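Local coordinates for phosphoserine aminotransferase (Bacillus alcalophilus, PDB 1W23), which catalyses the reversible, pyridoxal-phosphate-dependent transamination between glutamate and 3-phosphohydroxypyruvate that yields phosphoserine on the pathway to L-serine, at residues A[5-10]-A[343-348]; A[74-79]-A[189-194]; A[94-99]-A[142-147]; A[136-141]-A[162-167]; A[201-206]-A[238-243]. One frame throughout, in Å; residues are numbered along the deposited sequence. Where two conformers were deposited one is given.

In the fold
From the N terminus, the chain enters contact 1 at residues 5-10, a loop closed only at 343-348, so that all other contacts nest within it; it joins the short strand 5-6 to the C-terminal helix. Helix 75-87 then opens contact 2, closed by strand 189-193 of the seven-stranded mixed sheet. Inside that loop lie contact 3, between neighbouring strands of the sheet, and contact 4, between two surface loops; these two cross, their segments alternating along the chain, and they touch through Asp142 and His166. Contact 5 follows contact 2 in series, tying the loop that leads into strand 204-209 to the start of helix 241-256. Strands 189-193 and 204-209 pair, joining contacts 2 and 5 directly.

Contact 1. Residues A[5-10]-A[343-348]; sequences FNFNAG and IDACIA. With MG (magnesium ion), chain E.
The short strand 5-6 passes the first turn of helix 343-359, and the two backbones come nearest at Phe5 and Ala345, whose CA atoms are 5.5 Å apart. Ala345 and Ala348 suit this approach, since a methyl group lets an aromatic ring lie close to the helix. Phe5 carries its CG anti to the carbonyl carbon (chi1 -52°), which sets one ring face against Ala348. The methyl CB of Ala348 sits over that face, offset toward the rim and 3.5 Å from CE2 of Phe5, a CH-pi contact. Strand 5-6 pairs with strand 321-322 in a small parallel sheet, and Phe321 meets both Phe5 and Ala348, so the N-terminal strand and C-terminal helix of this class-V aminotransferase share one apolar patch. An alanine in place of Phe5 would lose the ring over Ala348 and would probably loosen the helix against the strand. Phe7 turns an edge instead: its CZ lies 3.4 Å from Ala345 O, near the ring plane. An Asx turn encloses Phe7, Asn6 OD1 accepting from Asn8 N at 3.0 Å. On the helix, Asp344 OD2 binds the magnesium ion at 2.1 Å, while its OD1 accepts from a water that is also a metal ligand.

Contact 2. Residues A[74-79]-A[189-194]; sequences GGASLQ and MIYAGA. With PLP (pyridoxal-5'-phosphate), chain J.
Two hydrogen bonds from one residue grip the cofactor's phosphate oxygen O2P: Ser77 OG at 2.6 Å and Ser77 N at 2.8 Å. This is the phosphate-binding helix start of a fold-type I pyridoxal-phosphate enzyme, where backbone N-H groups bind, and the helix dipole probably stabilises, the phosphate's negative charge. Ala76 N adds a longer bond of 3.3 Å to O3P, and Thr238 and Asn237 of the second subunit also hydrogen-bond the cofactor. Gly75 has a positive phi, and a side chain there would collide with O3P.

Helix 75-79 runs roughly antiparallel to strand 189-193, their axes 7.2 Å apart at closest approach. Tyr191 fills that gap, its CG in the crowded position between backbone N and carbonyl carbon (chi1 60°), so that one ring face meets Gln79. CB of Gln79 stands over this face, 3.5 Å from CD1 of Tyr191, while Ala76 CB touches CE1. An alanine at Tyr191 would remove the ring beneath Gln79 and the hydroxyl, and would probably disturb the seating of the helix on the sheet. Buried Gln79 OE1 is satisfied by the hydroxyl of Tyr226. Tyr191 OH bonds His146 NE2 and also a water, 3.0 Å away, which donates to Gln79 O.

Contact 3. Residues A[94-99]-A[142-147]; sequences GNYVLT and DAYLHI
Backbone bonds come first: strands 94-98 and 144-147 run parallel, with Asn95 O receiving His146 N at 2.8 Å and His146 O receiving Val97 N at 2.9 Å, both nearly along the C=O axis. Polar side chains add a clasp, in which Asn95 ND2, its partner lying near the amide plane, donates to Asp142 OD2 (2.9 Å) from above the carboxylate plane; His166 NE2 also hydrogen-bonds that oxygen. An amide suits this place because its OD1 can also bond His117.

Aromatic groups gather on the other face. Tyr144 OH donates to Tyr96 OH at 2.7 Å, while CB of His146 lies over a face of the Tyr96 ring. CA of Gly94 packs over the Tyr144 ring, and a CB there would clash with Tyr144 OH. On the Asn95 side, the CG2 methyl of beta-branched Val97 touches Ile147 CG2 (3.9 Å) and Leu145 CD1. His146 bonds Tyr191 and lies close to cofactor-binding Asp172. Such parallel neighbouring strands form the central sheet of the large domain in fold-type I aminotransferases.

Contact 4. Residues A[136-141]-A[162-167]; sequences FQLNEN and PEINHA
His166 has its CG in the crowded position between backbone N and carbonyl carbon (chi1 74°), and Leu138 holds its CG anti to the carbonyl carbon (chi1 -54°) with CD1 extended (chi2 178°); together these torsions bring the leucine's branched end up to the imidazole. CD1 of Leu138 comes within 3.7 Å of CE1 of His166, and CD2 of Leu138 lies near the same ring carbon. The other end of the ring faces backbone: Asn139 O lies 3.2 Å from CD2 of His166, near the ring plane, where the polarised carbon is likely to suit the carbonyl. Ala167 CB stands over the centre of one imidazole face. At the far end Phe136 and Pro162 cross at about a right angle, with CE2 of Phe136 and CG of Pro162 4.0 Å apart, a rigid proline meeting a flat ring. Between these, Ile164 CD1 approaches Leu138 CD1 at 4.4 Å, and both lean on Leu145 of strand 142-148.

The loops thus lie against the face of the large-domain sheet that carries Asn95, Val97 and Leu145, away from the cofactor. A water bridges them, donating to Glu140 O at 2.9 Å and to His166 O at 2.8 Å. His166 NE2 hydrogen-bonds Asp142 OD2, and Asn139 ND2 bonds OD1 of the same carboxylate; this nearby negative charge would probably raise the imidazole's affinity for a proton.

Contact 5. Residues A[201-206]-A[238-243]; sequences SGVTVV and TPPTFS. With PLP (pyridoxal-5'-phosphate), chain R.
Val203 and Pro240 meet at about a right angle, the valine's CB 3.9 Å from the proline's CG, where strand 204-209 begins beside the N terminus of helix 241-256. Pro240, the N-cap residue of that helix, is also the centre of an inverse gamma turn, a place suited to its fixed phi. Val203 CG1 turns instead to Ser243 and touches its CB at 3.9 Å, so the two methyls divide between proline and serine. Gly202 leaves the space that Ser243 needs: a CB on it would clash with Ser243 OG, and its O packs 3.5 Å from Pro240 CG. Ser243 carries OG anti to the carbonyl carbon (chi1 -65°), and donates to Ser201 O from above the carbonyl plane, at 3.0 Å. Ser201 OG bonds Pro239 O of the second subunit. Thr238 reaches a cofactor whose phosphate is also held by Ser77 of the second subunit, placing this segment at the dimer interface; both N (2.9 Å) and OG1 (2.7 Å) of Thr238 donate to phosphate oxygen O1P.

Contact 1. Residues A[5-10]-A[343-348]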
# COMPACT_ATOMS: atom_id res chain seq x y z
N PHE A 5 1.38 -5.82 26.75
CA PHE A 5 -0.04 -5.52 26.52
C PHE A 5 -0.10 -4.48 25.40
O PHE A 5 0.35 -3.35 25.57
CB PHE A 5 -0.70 -5.00 27.79
CG PHE A 5 -0.46 -5.90 28.98
CD1 PHE A 5 0.43 -5.54 29.99
CD2 PHE A 5 -1.14 -7.10 29.08
CE1 PHE A 5 0.67 -6.32 31.08
CE2 PHE A 5 -0.91 -7.91 30.19
CZ PHE A 5 -0.01 -7.50 31.16
N ASN A 6 -0.65 -4.86 24.26
CA ASN A 6 -0.59 -4.03 23.05
C ASN A 6 -1.85 -3.18 22.86
O ASN A 6 -2.86 -3.63 22.32
CB ASN A 6 -0.36 -4.90 21.83
CG ASN A 6 -0.15 -4.07 20.57
OD1 ASN A 6 -0.18 -2.85 20.63
ND2 ASN A 6 0.04 -4.77 19.44
N PHE A 7 -1.76 -1.94 23.32
CA PHE A 7 -2.80 -0.92 23.17
C PHE A 7 -2.46 0.09 22.07
O PHE A 7 -2.98 1.21 22.06
CB PHE A 7 -3.03 -0.20 24.51
CG PHE A 7 -3.72 -1.04 25.55
CD1 PHE A 7 -3.03 -1.77 26.50
CD2 PHE A 7 -5.11 -1.12 25.60
CE1 PHE A 7 -3.68 -2.51 27.45
CE2 PHE A 7 -5.77 -1.86 26.57
CZ PHE A 7 -5.04 -2.57 27.49
N ASN A 8 -1.67 -0.32 21.09
CA ASN A 8 -1.34 0.57 19.98
C ASN A 8 -2.57 1.02 19.21
O ASN A 8 -3.54 0.27 18.99
CB ASN A 8 -0.37 -0.15 19.01
CG ASN A 8 1.06 -0.04 19.44
OD1 ASN A 8 1.46 0.92 20.09
ND2 ASN A 8 1.87 -1.02 19.04
N ALA A 9 -2.52 2.30 18.78
CA ALA A 9 -3.65 2.97 18.15
C ALA A 9 -3.75 2.77 16.64
O ALA A 9 -4.74 3.19 16.07
CB ALA A 9 -3.60 4.47 18.46
N GLY A 10 -2.74 2.21 16.01
CA GLY A 10 -2.80 2.02 14.57
C GLY A 10 -1.42 2.12 13.95
O GLY A 10 -0.75 3.19 14.09
N ILE A 343 -9.21 -9.49 26.23
CA ILE A 343 -9.82 -8.98 27.45
C ILE A 343 -8.81 -9.02 28.59
O ILE A 343 -8.85 -8.09 29.46
CB ILE A 343 -11.14 -9.67 27.78
CG1 ILE A 343 -11.90 -8.90 28.87
CG2 ILE A 343 -10.97 -11.11 28.24
CD1 ILE A 343 -13.34 -9.28 28.88
N ASP A 344 -7.87 -9.95 28.68
CA ASP A 344 -6.91 -9.93 29.78
C ASP A 344 -5.97 -8.71 29.72
O ASP A 344 -5.48 -8.34 30.79
CB ASP A 344 -6.16 -11.24 29.95
CG ASP A 344 -5.30 -11.72 28.84
OD1 ASP A 344 -5.20 -11.04 27.79
OD2 ASP A 344 -4.72 -12.84 29.00
N ALA A 345 -5.79 -8.10 28.56
CA ALA A 345 -5.02 -6.85 28.54
C ALA A 345 -5.80 -5.74 29.25
O ALA A 345 -5.21 -4.89 29.93
CB ALA A 345 -4.66 -6.46 27.14
N CYS A 346 -7.12 -5.72 29.06
CA CYS A 346 -7.97 -4.74 29.70
C CYS A 346 -8.01 -4.97 31.21
O CYS A 346 -7.99 -3.99 31.98
CB CYS A 346 -9.36 -4.78 29.07
SG CYS A 346 -9.37 -4.31 27.31
N ILE A 347 -8.11 -6.24 31.64
CA ILE A 347 -8.02 -6.54 33.08
C ILE A 347 -6.70 -6.07 33.62
O ILE A 347 -6.65 -5.48 34.72
CB ILE A 347 -8.25 -8.04 33.28
CG1 ILE A 347 -9.65 -8.50 32.83
CG2 ILE A 347 -7.93 -8.42 34.73
CD1 ILE A 347 -9.91 -9.99 32.73
N ALA A 348 -5.58 -6.30 32.92
CA ALA A 348 -4.27 -5.87 33.38
C ALA A 348 -4.22 -4.33 33.50
O ALA A 348 -3.65 -3.79 34.46
CB ALA A 348 -3.16 -6.40 32.48
MG MG E . -3.98 -14.28 27.72
O HOH W 1 -4.24 -12.88 26.12
O HOH W 2 -2.12 -13.67 27.99

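Contact 2. Residues A[74-79]-A[189-194]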
# COMPACT_ATOMS: atom_id res chain seq x y z
N GLY A 74 -3.19 3.60 -0.27
CA GLY A 74 -3.11 5.04 0.02
C GLY A 74 -3.59 5.47 1.36
O GLY A 74 -3.45 6.64 1.77
N GLY A 75 -4.23 4.56 2.12
CA GLY A 75 -4.78 4.85 3.43
C GLY A 75 -6.11 5.56 3.36
O GLY A 75 -6.59 6.01 2.30
N ALA A 76 -6.71 5.74 4.53
CA ALA A 76 -7.88 6.63 4.59
C ALA A 76 -7.52 8.03 4.13
O ALA A 76 -8.37 8.74 3.57
CB ALA A 76 -8.49 6.63 5.99
N SER A 77 -6.26 8.46 4.35
CA SER A 77 -5.90 9.83 3.98
C SER A 77 -6.06 10.07 2.48
O SER A 77 -6.46 11.17 2.08
CB SER A 77 -4.47 10.15 4.39
OG SER A 77 -4.33 10.11 5.80
N LEU A 78 -5.78 9.05 1.62
CA LEU A 78 -6.01 9.28 0.22
C LEU A 78 -7.47 9.38 -0.09
O LEU A 78 -7.89 10.11 -1.03
CB LEU A 78 -5.33 8.19 -0.65
CG LEU A 78 -5.32 8.50 -2.15
CD1 LEU A 78 -4.52 9.76 -2.51
CD2 LEU A 78 -4.78 7.30 -2.91
N GLN A 79 -8.34 8.66 0.65
CA GLN A 79 -9.78 8.80 0.46
C GLN A 79 -10.27 10.20 0.79
O GLN A 79 -11.26 10.64 0.18
CB GLN A 79 -10.53 7.76 1.32
CG GLN A 79 -10.21 6.32 0.92
CD GLN A 79 -10.52 6.13 -0.57
OE1 GLN A 79 -11.69 6.33 -0.97
NE2 GLN A 79 -9.53 5.77 -1.35
N MET A 189 -21.19 5.44 0.78
CA MET A 189 -19.80 4.95 0.78
C MET A 189 -19.31 4.88 2.21
O MET A 189 -19.58 5.81 3.02
CB MET A 189 -18.95 5.86 -0.09
CG MET A 189 -17.51 5.39 -0.18
SD MET A 189 -16.52 6.37 -1.31
CE MET A 189 -15.29 6.90 -0.09
N ILE A 190 -18.56 3.86 2.52
CA ILE A 190 -17.83 3.68 3.78
C ILE A 190 -16.38 3.40 3.44
O ILE A 190 -16.11 2.62 2.51
CB ILE A 190 -18.41 2.47 4.54
CG1 ILE A 190 -19.84 2.73 5.00
CG2 ILE A 190 -17.48 2.03 5.63
CD1 ILE A 190 -20.56 1.49 5.39
N TYR A 191 -15.43 4.01 4.14
CA TYR A 191 -14.04 3.66 3.93
C TYR A 191 -13.33 3.51 5.26
O TYR A 191 -13.70 4.08 6.30
CB TYR A 191 -13.32 4.68 3.06
CG TYR A 191 -13.25 6.07 3.55
CD1 TYR A 191 -12.14 6.59 4.20
CD2 TYR A 191 -14.31 6.99 3.35
CE1 TYR A 191 -12.05 7.89 4.66
CE2 TYR A 191 -14.22 8.30 3.79
CZ TYR A 191 -13.10 8.75 4.45
OH TYR A 191 -12.96 10.06 4.86
N ALA A 192 -12.23 2.73 5.23
CA ALA A 192 -11.47 2.45 6.43
C ALA A 192 -10.08 1.94 6.05
O ALA A 192 -9.97 0.95 5.33
CB ALA A 192 -12.11 1.31 7.24
N GLY A 193 -9.04 2.59 6.56
CA GLY A 193 -7.72 1.92 6.55
C GLY A 193 -7.83 0.63 7.31
O GLY A 193 -8.51 0.56 8.34
N ALA A 194 -7.20 -0.44 6.86
CA ALA A 194 -7.37 -1.73 7.51
C ALA A 194 -6.75 -1.81 8.88
O ALA A 194 -7.21 -2.67 9.68
CB ALA A 194 -6.82 -2.85 6.66
N1 PLP J . -9.30 8.41 9.81
C2 PLP J . -9.34 7.86 11.08
C2A PLP J . -10.64 7.88 11.78
C3 PLP J . -8.19 7.30 11.62
O3 PLP J . -8.23 6.75 12.81
C4 PLP J . -6.96 7.33 10.86
C4A PLP J . -5.75 6.67 11.43
C5 PLP J . -6.97 7.89 9.58
C6 PLP J . -8.15 8.44 9.09
C5A PLP J . -5.74 7.99 8.72
O4P PLP J . -5.49 6.68 8.10
P PLP J . -4.16 6.48 7.17
O1P PLP J . -2.98 6.71 8.07
O2P PLP J . -4.24 7.51 6.06
O3P PLP J . -4.36 5.06 6.68
O HOH W 3 -13.32 11.34 2.21

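Contact 3. Residues A[94-99]-A[142-147]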
# COMPACT_ATOMS: atom_id res chain seq x y z
N GLY A 94 -19.47 19.90 -0.44
CA GLY A 94 -19.04 18.78 0.43
C GLY A 94 -19.34 19.16 1.87
O GLY A 94 -18.72 20.06 2.44
N ASN A 95 -20.36 18.53 2.45
CA ASN A 95 -20.88 18.91 3.77
C ASN A 95 -20.34 17.94 4.82
O ASN A 95 -20.46 16.73 4.63
CB ASN A 95 -22.42 18.89 3.73
CG ASN A 95 -23.06 19.69 4.83
OD1 ASN A 95 -22.36 20.31 5.66
ND2 ASN A 95 -24.41 19.74 4.85
N TYR A 96 -19.72 18.45 5.86
CA TYR A 96 -18.97 17.65 6.86
C TYR A 96 -19.54 17.87 8.24
O TYR A 96 -19.84 18.99 8.65
CB TYR A 96 -17.45 18.11 6.88
CG TYR A 96 -16.75 17.51 5.65
CD1 TYR A 96 -16.95 18.08 4.40
CD2 TYR A 96 -15.96 16.37 5.71
CE1 TYR A 96 -16.36 17.56 3.26
CE2 TYR A 96 -15.38 15.79 4.56
CZ TYR A 96 -15.57 16.40 3.35
OH TYR A 96 -15.07 15.86 2.19
N VAL A 97 -19.59 16.79 9.02
CA VAL A 97 -19.87 16.84 10.44
C VAL A 97 -18.53 16.70 11.15
O VAL A 97 -17.83 15.68 10.99
CB VAL A 97 -20.85 15.78 10.92
CG1 VAL A 97 -21.13 15.89 12.43
CG2 VAL A 97 -22.17 15.83 10.15
N LEU A 98 -18.13 17.70 11.93
CA LEU A 98 -16.86 17.69 12.61
C LEU A 98 -16.97 17.12 14.03
O LEU A 98 -17.63 17.73 14.89
CB LEU A 98 -16.25 19.07 12.70
CG LEU A 98 -15.95 19.75 11.33
CD1 LEU A 98 -15.30 21.12 11.55
CD2 LEU A 98 -15.07 18.87 10.45
N THR A 99 -16.36 15.94 14.26
CA THR A 99 -16.37 15.32 15.56
C THR A 99 -14.98 14.98 16.06
O THR A 99 -14.82 14.35 17.11
CB THR A 99 -17.28 14.09 15.63
OG1 THR A 99 -17.06 13.23 14.47
CG2 THR A 99 -18.76 14.48 15.60
N ASP A 142 -25.98 19.74 -1.50
CA ASP A 142 -24.93 18.87 -0.97
C ASP A 142 -24.60 17.77 -1.96
O ASP A 142 -25.48 17.04 -2.45
CB ASP A 142 -25.35 18.24 0.36
CG ASP A 142 -25.34 19.18 1.54
OD1 ASP A 142 -24.65 20.23 1.52
OD2 ASP A 142 -26.01 18.84 2.55
N ALA A 143 -23.30 17.58 -2.22
CA ALA A 143 -22.83 16.41 -2.97
C ALA A 143 -22.89 15.15 -2.09
O ALA A 143 -23.08 14.01 -2.57
CB ALA A 143 -21.40 16.63 -3.45
N TYR A 144 -22.72 15.31 -0.79
CA TYR A 144 -22.68 14.25 0.21
C TYR A 144 -22.65 14.91 1.55
O TYR A 144 -22.37 16.10 1.70
CB TYR A 144 -21.44 13.38 -0.01
CG TYR A 144 -20.10 14.06 -0.01
CD1 TYR A 144 -19.49 14.35 -1.24
CD2 TYR A 144 -19.45 14.44 1.15
CE1 TYR A 144 -18.26 14.99 -1.29
CE2 TYR A 144 -18.24 15.09 1.11
CZ TYR A 144 -17.64 15.35 -0.09
OH TYR A 144 -16.42 15.99 -0.18
N LEU A 145 -22.91 14.08 2.59
CA LEU A 145 -22.70 14.44 3.99
C LEU A 145 -21.68 13.46 4.55
O LEU A 145 -21.94 12.24 4.47
CB LEU A 145 -23.99 14.34 4.80
CG LEU A 145 -23.85 14.75 6.28
CD1 LEU A 145 -23.54 16.22 6.40
CD2 LEU A 145 -25.10 14.35 7.03
N HIS A 146 -20.56 13.96 5.04
CA HIS A 146 -19.45 13.12 5.52
C HIS A 146 -19.37 13.16 7.02
O HIS A 146 -19.39 14.24 7.62
CB HIS A 146 -18.14 13.64 4.89
CG HIS A 146 -16.93 12.82 5.28
ND1 HIS A 146 -16.29 12.92 6.54
CD2 HIS A 146 -16.21 11.94 4.55
CE1 HIS A 146 -15.23 12.09 6.52
NE2 HIS A 146 -15.18 11.47 5.33
N ILE A 147 -19.26 11.96 7.63
CA ILE A 147 -19.09 11.80 9.06
C ILE A 147 -17.86 10.93 9.31
O ILE A 147 -17.37 10.21 8.44
CB ILE A 147 -20.33 11.16 9.71
CG1 ILE A 147 -20.55 9.70 9.29
CG2 ILE A 147 -21.57 12.02 9.45
CD1 ILE A 147 -21.66 9.00 10.04
O HOH W 4 -16.36 13.99 9.15

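Contact 4. Residues A[136-141]-A[162-167]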
# COMPACT_ATOMS: atom_id res chain seq x y z
N PHE A 136 -28.07 19.23 12.49
CA PHE A 136 -27.35 19.19 11.22
C PHE A 136 -27.98 20.16 10.23
O PHE A 136 -29.19 20.20 9.97
CB PHE A 136 -27.42 17.81 10.58
CG PHE A 136 -26.58 16.73 11.25
CD1 PHE A 136 -25.97 16.85 12.48
CD2 PHE A 136 -26.45 15.52 10.57
CE1 PHE A 136 -25.23 15.77 12.99
CE2 PHE A 136 -25.69 14.51 11.07
CZ PHE A 136 -25.10 14.62 12.27
N GLN A 137 -27.09 20.99 9.67
CA GLN A 137 -27.46 22.00 8.69
C GLN A 137 -27.11 21.41 7.30
O GLN A 137 -25.94 21.27 6.94
CB GLN A 137 -26.76 23.32 8.94
CG GLN A 137 -27.06 23.82 10.37
CD GLN A 137 -28.55 23.83 10.72
OE1 GLN A 137 -29.08 23.35 11.73
NE2 GLN A 137 -29.34 24.43 9.81
N LEU A 138 -28.16 21.08 6.57
CA LEU A 138 -28.08 20.43 5.28
C LEU A 138 -28.38 21.41 4.16
O LEU A 138 -29.13 22.40 4.36
CB LEU A 138 -29.03 19.24 5.24
CG LEU A 138 -28.89 18.21 6.36
CD1 LEU A 138 -29.95 17.11 6.20
CD2 LEU A 138 -27.45 17.69 6.43
N ASN A 139 -27.84 21.13 2.96
CA ASN A 139 -28.03 22.01 1.82
C ASN A 139 -28.63 21.20 0.69
O ASN A 139 -28.23 20.04 0.49
CB ASN A 139 -26.70 22.62 1.32
CG ASN A 139 -25.96 23.31 2.44
OD1 ASN A 139 -26.38 24.39 2.90
ND2 ASN A 139 -24.90 22.70 2.94
N GLU A 140 -29.56 21.80 -0.07
CA GLU A 140 -30.17 21.09 -1.20
C GLU A 140 -29.12 20.61 -2.24
O GLU A 140 -29.35 19.58 -2.89
CB GLU A 140 -31.20 22.00 -1.83
CG GLU A 140 -30.73 23.34 -2.51
CD GLU A 140 -31.95 23.95 -3.24
OE1 GLU A 140 -32.77 24.88 -2.84
OE2 GLU A 140 -32.08 23.42 -4.42
N ASN A 141 -28.04 21.37 -2.36
CA ASN A 141 -27.01 21.04 -3.33
C ASN A 141 -25.82 20.36 -2.67
O ASN A 141 -24.70 20.38 -3.24
CB ASN A 141 -26.59 22.29 -4.11
CG ASN A 141 -26.01 23.41 -3.25
OD1 ASN A 141 -26.55 23.68 -2.16
ND2 ASN A 141 -24.98 24.11 -3.71
N PRO A 162 -27.38 8.89 11.16
CA PRO A 162 -28.57 9.61 10.69
C PRO A 162 -29.14 9.08 9.41
O PRO A 162 -28.43 8.50 8.57
CB PRO A 162 -27.95 10.99 10.51
CG PRO A 162 -26.53 10.77 10.11
CD PRO A 162 -26.11 9.58 10.95
N GLU A 163 -30.45 9.25 9.23
CA GLU A 163 -31.18 8.96 8.03
C GLU A 163 -31.14 10.21 7.18
O GLU A 163 -31.79 11.21 7.51
CB GLU A 163 -32.65 8.66 8.36
CG GLU A 163 -33.44 8.21 7.15
CD GLU A 163 -34.57 7.23 7.44
OE1 GLU A 163 -35.54 7.31 6.64
OE2 GLU A 163 -34.48 6.42 8.39
N ILE A 164 -30.41 10.12 6.09
CA ILE A 164 -30.05 11.18 5.12
C ILE A 164 -30.67 10.77 3.80
O ILE A 164 -30.40 9.61 3.42
CB ILE A 164 -28.51 11.31 5.11
CG1 ILE A 164 -28.04 11.65 6.55
CG2 ILE A 164 -27.80 12.26 4.20
CD1 ILE A 164 -28.61 12.96 7.06
N ASN A 165 -31.48 11.57 3.16
CA ASN A 165 -32.21 11.28 1.94
C ASN A 165 -31.84 12.18 0.77
O ASN A 165 -32.18 11.88 -0.39
CB ASN A 165 -33.75 11.35 2.25
CG ASN A 165 -34.22 10.57 3.47
OD1 ASN A 165 -34.13 9.33 3.56
ND2 ASN A 165 -34.79 11.20 4.52
N HIS A 166 -31.21 13.33 1.03
CA HIS A 166 -31.05 14.40 0.06
C HIS A 166 -29.71 14.30 -0.70
O HIS A 166 -29.56 14.96 -1.70
CB HIS A 166 -31.14 15.78 0.70
CG HIS A 166 -29.92 16.13 1.50
ND1 HIS A 166 -29.49 15.43 2.62
CD2 HIS A 166 -29.00 17.08 1.32
CE1 HIS A 166 -28.36 15.97 3.08
NE2 HIS A 166 -28.02 16.97 2.32
N ALA A 167 -28.80 13.48 -0.18
CA ALA A 167 -27.43 13.30 -0.67
C ALA A 167 -26.90 12.02 -0.03
O ALA A 167 -27.43 11.61 1.02
CB ALA A 167 -26.60 14.50 -0.22
O HOH W 5 -31.03 17.32 -2.25

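Contact 5. Residues A[201-206]-A[238-243]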
# COMPACT_ATOMS: atom_id res chain seq x y z
N SER A 201 -1.58 -2.57 7.89
CA SER A 201 -1.56 -1.40 7.02
C SER A 201 -1.21 -1.73 5.60
O SER A 201 -0.58 -2.75 5.33
CB SER A 201 -0.55 -0.39 7.60
OG SER A 201 0.74 -0.90 7.43
N GLY A 202 -1.56 -0.84 4.69
CA GLY A 202 -1.25 -0.94 3.30
C GLY A 202 -2.43 -1.22 2.39
O GLY A 202 -2.30 -1.16 1.16
N VAL A 203 -3.60 -1.55 2.97
CA VAL A 203 -4.85 -1.59 2.20
C VAL A 203 -5.92 -0.80 2.94
O VAL A 203 -5.94 -0.75 4.19
CB VAL A 203 -5.26 -3.03 1.89
CG1 VAL A 203 -5.67 -3.81 3.17
CG2 VAL A 203 -6.38 -3.08 0.82
N THR A 204 -6.78 -0.20 2.14
CA THR A 204 -7.93 0.58 2.57
C THR A 204 -9.15 -0.08 1.95
O THR A 204 -9.21 -0.33 0.73
CB THR A 204 -7.78 2.03 2.10
OG1 THR A 204 -6.57 2.58 2.66
CG2 THR A 204 -8.91 2.91 2.57
N VAL A 205 -10.13 -0.40 2.79
CA VAL A 205 -11.41 -0.98 2.34
C VAL A 205 -12.38 0.15 2.03
O VAL A 205 -12.58 1.07 2.83
CB VAL A 205 -11.99 -1.92 3.41
CG1 VAL A 205 -13.38 -2.38 3.05
CG2 VAL A 205 -11.04 -3.08 3.66
N VAL A 206 -12.96 0.13 0.83
CA VAL A 206 -13.94 1.09 0.43
C VAL A 206 -15.19 0.30 -0.05
O VAL A 206 -15.10 -0.46 -1.00
CB VAL A 206 -13.44 2.01 -0.69
CG1 VAL A 206 -14.46 3.08 -1.03
CG2 VAL A 206 -12.10 2.66 -0.28
N THR A 238 -1.13 -3.41 -9.59
CA THR A 238 -0.78 -4.51 -8.68
C THR A 238 -1.31 -4.22 -7.30
O THR A 238 -0.94 -3.21 -6.71
CB THR A 238 0.73 -4.70 -8.64
OG1 THR A 238 1.28 -4.79 -9.96
CG2 THR A 238 1.05 -6.00 -7.90
N PRO A 239 -2.15 -5.08 -6.72
CA PRO A 239 -2.69 -4.80 -5.37
C PRO A 239 -1.67 -5.11 -4.29
O PRO A 239 -0.68 -5.79 -4.55
CB PRO A 239 -3.88 -5.72 -5.29
CG PRO A 239 -3.52 -6.88 -6.18
CD PRO A 239 -2.69 -6.32 -7.29
N PRO A 240 -1.94 -4.66 -3.08
CA PRO A 240 -1.13 -5.00 -1.89
C PRO A 240 -1.51 -6.42 -1.44
O PRO A 240 -2.35 -6.62 -0.56
CB PRO A 240 -1.49 -3.90 -0.90
CG PRO A 240 -2.92 -3.58 -1.23
CD PRO A 240 -3.00 -3.69 -2.73
N THR A 241 -0.92 -7.42 -2.09
CA THR A 241 -1.43 -8.79 -1.98
C THR A 241 -1.28 -9.35 -0.57
O THR A 241 -2.20 -10.00 -0.08
CB THR A 241 -0.73 -9.72 -2.99
OG1 THR A 241 0.68 -9.60 -2.82
CG2 THR A 241 -1.10 -9.43 -4.42
N PHE A 242 -0.16 -9.09 0.08
CA PHE A 242 0.02 -9.63 1.44
C PHE A 242 -0.94 -8.94 2.41
O PHE A 242 -1.52 -9.62 3.30
CB PHE A 242 1.46 -9.54 1.92
CG PHE A 242 1.68 -10.34 3.21
CD1 PHE A 242 1.66 -11.73 3.17
CD2 PHE A 242 1.88 -9.72 4.41
CE1 PHE A 242 1.84 -12.45 4.33
CE2 PHE A 242 2.06 -10.46 5.58
CZ PHE A 242 2.07 -11.85 5.54
N SER A 243 -1.16 -7.66 2.28
CA SER A 243 -2.13 -6.96 3.16
C SER A 243 -3.53 -7.51 2.95
O SER A 243 -4.27 -7.68 3.95
CB SER A 243 -2.09 -5.46 2.94
OG SER A 243 -0.86 -4.91 3.32
N1 PLP R . 6.09 0.35 -14.80
C2 PLP R . 6.81 -0.79 -15.10
C2A PLP R . 8.07 -0.60 -15.89
C3 PLP R . 6.33 -2.04 -14.67
O3 PLP R . 7.03 -3.10 -14.94
C4 PLP R . 5.17 -2.07 -13.88
C4A PLP R . 4.66 -3.42 -13.29
C5 PLP R . 4.45 -0.91 -13.63
C6 PLP R . 4.93 0.30 -14.09
C5A PLP R . 3.05 -0.84 -12.92
O4P PLP R . 3.37 -1.02 -11.45
P PLP R . 2.11 -1.04 -10.42
O1P PLP R . 1.29 -2.25 -10.78
O2P PLP R . 1.35 0.23 -10.64
O3P PLP R . 2.80 -1.12 -9.10